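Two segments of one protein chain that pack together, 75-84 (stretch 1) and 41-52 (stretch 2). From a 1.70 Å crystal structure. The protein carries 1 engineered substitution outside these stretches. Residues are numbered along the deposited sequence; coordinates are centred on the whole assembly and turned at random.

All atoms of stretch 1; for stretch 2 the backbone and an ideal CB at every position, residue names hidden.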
# COMPACT_ATOMS: atom_id res chain seq x y z
N PRO A 75 -11.10 10.42 1.87
CA PRO A 75 -11.62 11.39 0.90
C PRO A 75 -11.71 12.80 1.47
O PRO A 75 -12.24 12.98 2.56
CB PRO A 75 -13.04 10.87 0.61
CG PRO A 75 -12.95 9.39 0.85
CD PRO A 75 -11.98 9.24 2.01
N GLY A 76 -11.20 13.78 0.73
CA GLY A 76 -11.30 15.18 1.17
C GLY A 76 -10.11 15.73 1.93
O GLY A 76 -9.98 16.96 2.06
N ASP A 77 -9.27 14.83 2.45
CA ASP A 77 -8.03 15.20 3.13
C ASP A 77 -6.88 15.31 2.14
O ASP A 77 -7.01 14.94 0.98
CB ASP A 77 -7.70 14.18 4.22
CG ASP A 77 -8.53 14.37 5.48
OD1 ASP A 77 -8.50 15.48 6.05
OD2 ASP A 77 -9.21 13.41 5.90
N GLU A 78 -5.73 15.84 2.57
CA GLU A 78 -4.58 15.86 1.68
C GLU A 78 -3.29 15.79 2.48
O GLU A 78 -3.29 16.11 3.68
CB GLU A 78 -4.58 17.09 0.76
CG GLU A 78 -4.47 18.39 1.51
CD GLU A 78 -4.88 19.60 0.66
OE1 GLU A 78 -5.88 19.51 -0.11
OE2 GLU A 78 -4.19 20.63 0.77
N VAL A 79 -2.23 15.35 1.82
CA VAL A 79 -0.89 15.29 2.40
C VAL A 79 0.07 15.97 1.43
O VAL A 79 0.10 15.60 0.24
CB VAL A 79 -0.46 13.81 2.64
CG1 VAL A 79 1.02 13.72 3.01
CG2 VAL A 79 -1.30 13.17 3.73
N TRP A 80 0.84 16.94 1.91
CA TRP A 80 1.90 17.56 1.10
C TRP A 80 3.24 16.90 1.40
O TRP A 80 3.50 16.50 2.54
CB TRP A 80 2.00 19.05 1.38
CG TRP A 80 0.90 19.86 0.71
CD1 TRP A 80 -0.34 20.15 1.22
CD2 TRP A 80 0.97 20.48 -0.58
NE1 TRP A 80 -1.05 20.92 0.32
CE2 TRP A 80 -0.27 21.13 -0.79
CE3 TRP A 80 1.95 20.54 -1.57
CZ2 TRP A 80 -0.54 21.84 -1.97
CZ3 TRP A 80 1.66 21.25 -2.76
CH2 TRP A 80 0.43 21.89 -2.93
N GLY A 81 4.09 16.82 0.39
CA GLY A 81 5.39 16.23 0.59
C GLY A 81 6.39 16.71 -0.44
O GLY A 81 6.11 17.61 -1.24
N VAL A 82 7.56 16.08 -0.41
CA VAL A 82 8.67 16.40 -1.32
C VAL A 82 8.89 15.20 -2.23
O VAL A 82 8.99 14.06 -1.74
CB VAL A 82 10.00 16.68 -0.56
CG1 VAL A 82 11.22 16.70 -1.54
CG2 VAL A 82 9.90 18.01 0.21
N VAL A 83 8.97 15.47 -3.53
CA VAL A 83 9.34 14.46 -4.52
C VAL A 83 10.85 14.52 -4.72
O VAL A 83 11.41 15.59 -5.07
CB VAL A 83 8.58 14.63 -5.87
CG1 VAL A 83 9.03 13.59 -6.85
CG2 VAL A 83 7.04 14.54 -5.63
N TRP A 84 11.50 13.38 -4.50
CA TRP A 84 12.94 13.20 -4.72
C TRP A 84 13.21 12.38 -5.98
O TRP A 84 12.56 11.36 -6.21
CB TRP A 84 13.59 12.48 -3.53
CG TRP A 84 13.49 13.23 -2.22
CD1 TRP A 84 12.56 13.03 -1.24
CD2 TRP A 84 14.34 14.30 -1.77
NE1 TRP A 84 12.77 13.91 -0.20
CE2 TRP A 84 13.86 14.70 -0.50
CE3 TRP A 84 15.46 14.94 -2.32
CZ2 TRP A 84 14.46 15.74 0.25
CZ3 TRP A 84 16.07 15.99 -1.58
CH2 TRP A 84 15.55 16.37 -0.30
N UNK A 41 13.32 17.25 -6.46
CA UNK A 41 12.60 17.33 -7.74
C UNK A 41 11.48 18.36 -7.70
O UNK A 41 11.45 19.27 -8.54
CB UNK A 41 12.02 15.96 -8.11
N UNK A 42 10.54 18.22 -6.76
CA UNK A 42 9.49 19.24 -6.58
C UNK A 42 8.69 18.99 -5.31
O UNK A 42 8.81 17.93 -4.70
CB UNK A 42 8.55 19.26 -7.79
N UNK A 43 7.91 20.00 -4.91
CA UNK A 43 6.90 19.88 -3.87
C UNK A 43 5.61 19.40 -4.53
O UNK A 43 5.31 19.80 -5.66
CB UNK A 43 6.69 21.21 -3.13
N UNK A 44 4.88 18.53 -3.85
CA UNK A 44 3.64 17.99 -4.44
C UNK A 44 2.59 17.62 -3.39
O UNK A 44 2.92 17.38 -2.22
CB UNK A 44 3.96 16.76 -5.28
N UNK A 45 1.33 17.55 -3.85
CA UNK A 45 0.19 17.26 -2.99
C UNK A 45 -0.41 15.89 -3.33
O UNK A 45 -0.70 15.61 -4.50
CB UNK A 45 -0.87 18.36 -3.13
N UNK A 46 -0.58 15.06 -2.30
CA UNK A 46 -1.32 13.81 -2.45
C UNK A 46 -2.76 14.03 -2.00
O UNK A 46 -3.04 14.28 -0.82
CB UNK A 46 -0.67 12.68 -1.65
N UNK A 47 -3.68 13.95 -2.96
CA UNK A 47 -5.10 14.17 -2.70
C UNK A 47 -5.74 12.93 -2.04
O UNK A 47 -5.41 11.79 -2.38
CB UNK A 47 -5.83 14.51 -4.00
N UNK A 48 -6.65 13.15 -1.10
CA UNK A 48 -7.48 12.11 -0.51
C UNK A 48 -6.69 11.08 0.32
O UNK A 48 -7.04 9.90 0.39
CB UNK A 48 -8.24 11.39 -1.62
N UNK A 49 -5.64 11.57 1.00
CA UNK A 49 -4.93 10.81 2.03
C UNK A 49 -4.78 11.71 3.25
O UNK A 49 -4.81 12.95 3.12
CB UNK A 49 -3.57 10.32 1.53
N UNK A 50 -4.60 11.08 4.42
CA UNK A 50 -4.43 11.80 5.69
C UNK A 50 -3.16 11.31 6.38
O UNK A 50 -2.86 10.10 6.34
CB UNK A 50 -5.65 11.61 6.60
N UNK A 51 -2.44 12.23 7.01
CA UNK A 51 -1.20 11.91 7.73
C UNK A 51 -1.53 11.38 9.14
O UNK A 51 -2.42 11.91 9.83
CB UNK A 51 -0.30 13.14 7.82
N UNK A 52 -0.81 10.35 9.59
CA UNK A 52 -0.99 9.81 10.93
C UNK A 52 0.40 9.41 11.44
O UNK A 52 1.39 9.47 10.68
CB UNK A 52 -1.96 8.63 10.94

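Position 41 lies beside the last residues of stretch 1, its CA-to-CB bond pointing toward it and its ideal CB just 3.1 Å from Val83 O. A flexible or flat apolar chain that swings clear would suit. Phe41 does so: its t rotamer carries the ring away, with CD2 3.8 Å from Val83 CG1, while its N donates to Val83 O (2.9 Å).

Position 42 pairs with Val83, and its CB shares that residue's face of the sheet. A small or medium apolar chain would fit; Cys42 places SG 3.9 Å from Val83 CB. At 43 the CB lies on the other face, near the Trp80 ring, where a branched aliphatic chain would pack well. Val43 supplies one, its CG1 3.7 Å from Trp80 CE3.

Position 44 sits opposite Gly81, which offers no side chain, yet its ideal CB is already 3.8 Å from Val83 CG2. A small residue suffices, and Ala44 fills the place with its methyl. Its backbone is paired with Gly81 both ways: Ala44 N to Gly81 O, 3.0 Å, and Gly81 N to Ala44 O, 2.9 Å.

At 45 the ideal CB lies 3.7 Å from Trp80 CE2, and the carboxylate of Glu78 is on the same face. A long aliphatic chain ending in positive charge, lysine or arginine, answers both. In Arg45, CB sits 3.5 Å from the centroid of the Trp80 six-membered ring, almost on its normal, and NH1 reaches Glu78 OE2 at 3.2 Å in a salt bridge. Trp80 NE1 also donates to Glu78 OE2 (3.2 Å), so the same oxygen serves both partners.

Position 46 shares a face with Val79 and favours an apolar chain. Leu46 brings its CB 4.5 Å from Val79 CB. Position 47 points to the Glu78 side at the edge of the contact, so many polar residues would do; there Gln47 OE1 comes 3.6 Å from Asp77 O without a hydrogen bond.

At 48, phi and psi are both positive (66°/35°), which favours glycine, asparagine or aspartate. The free amide of Gly76 calls for an acceptor, and Asp48 provides it: OD1 accepts from Gly76 N at 2.8 Å.

Positions 49 and 51 have ideal CBs 4.3 and 4.2 Å from Val79 CG2, inviting apolar chains; Phe49 and Leu51 supply them. Between them, 50 lies near Asp77 OD2, favouring a cation. Lys50 NZ stays 4.3 Å from Asp77 OD1, beyond a salt bridge, though a water links NZ weakly to OD2. Nothing of stretch 1 lies within reach of the ideal CB at 52, so it sets no preference; the residue is Asp52.

Stretch 2 41-52: FCVARLQDFKLD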
# COMPACT_ATOMS: atom_id res chain seq x y z
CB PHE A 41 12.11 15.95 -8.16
CG PHE A 41 11.53 15.87 -9.55
CD1 PHE A 41 12.37 15.79 -10.66
CD2 PHE A 41 10.15 15.82 -9.75
CE1 PHE A 41 11.84 15.69 -11.96
CE2 PHE A 41 9.61 15.73 -11.04
CZ PHE A 41 10.46 15.66 -12.15
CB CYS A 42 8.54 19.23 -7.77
SG CYS A 42 7.51 17.76 -7.93
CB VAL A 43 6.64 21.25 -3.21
CG1 VAL A 43 5.51 21.17 -2.19
CG2 VAL A 43 7.92 21.74 -2.52
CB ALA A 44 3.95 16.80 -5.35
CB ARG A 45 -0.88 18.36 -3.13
CG ARG A 45 -2.21 18.02 -2.45
CD ARG A 45 -3.16 19.22 -2.23
NE ARG A 45 -3.39 20.04 -3.41
CZ ARG A 45 -4.04 21.21 -3.38
NH1 ARG A 45 -4.52 21.69 -2.23
NH2 ARG A 45 -4.22 21.91 -4.50
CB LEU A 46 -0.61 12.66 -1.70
CG LEU A 46 -1.30 11.29 -1.73
CD1 LEU A 46 -1.41 10.72 -3.14
CD2 LEU A 46 -0.56 10.32 -0.80
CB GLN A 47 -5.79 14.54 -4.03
CG GLN A 47 -7.04 15.42 -3.92
CD GLN A 47 -6.79 16.71 -3.15
OE1 GLN A 47 -7.27 16.87 -2.04
NE2 GLN A 47 -6.01 17.62 -3.73
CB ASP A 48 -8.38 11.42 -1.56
CG ASP A 48 -9.26 12.42 -2.33
OD1 ASP A 48 -9.92 13.26 -1.68
OD2 ASP A 48 -9.26 12.38 -3.58
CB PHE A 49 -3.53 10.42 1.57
CG PHE A 49 -3.47 9.20 0.66
CD1 PHE A 49 -3.87 9.29 -0.67
CD2 PHE A 49 -2.95 7.98 1.14
CE1 PHE A 49 -3.79 8.18 -1.52
CE2 PHE A 49 -2.88 6.88 0.29
CZ PHE A 49 -3.28 6.98 -1.03
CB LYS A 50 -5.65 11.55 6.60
CG LYS A 50 -5.59 12.23 7.96
CD LYS A 50 -6.86 11.92 8.79
CE LYS A 50 -6.87 12.67 10.12
NZ LYS A 50 -7.36 14.06 9.94
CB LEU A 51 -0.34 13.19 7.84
CG LEU A 51 1.03 13.10 8.51
CD1 LEU A 51 2.02 12.34 7.64
CD2 LEU A 51 1.56 14.49 8.81
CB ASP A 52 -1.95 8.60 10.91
CG ASP A 52 -2.47 8.21 12.29
OD1 ASP A 52 -2.33 8.97 13.29
OD2 ASP A 52 -3.03 7.10 12.38
O HOH W 1 -10.28 13.59 8.31
O HOH W 2 -3.23 15.07 6.41
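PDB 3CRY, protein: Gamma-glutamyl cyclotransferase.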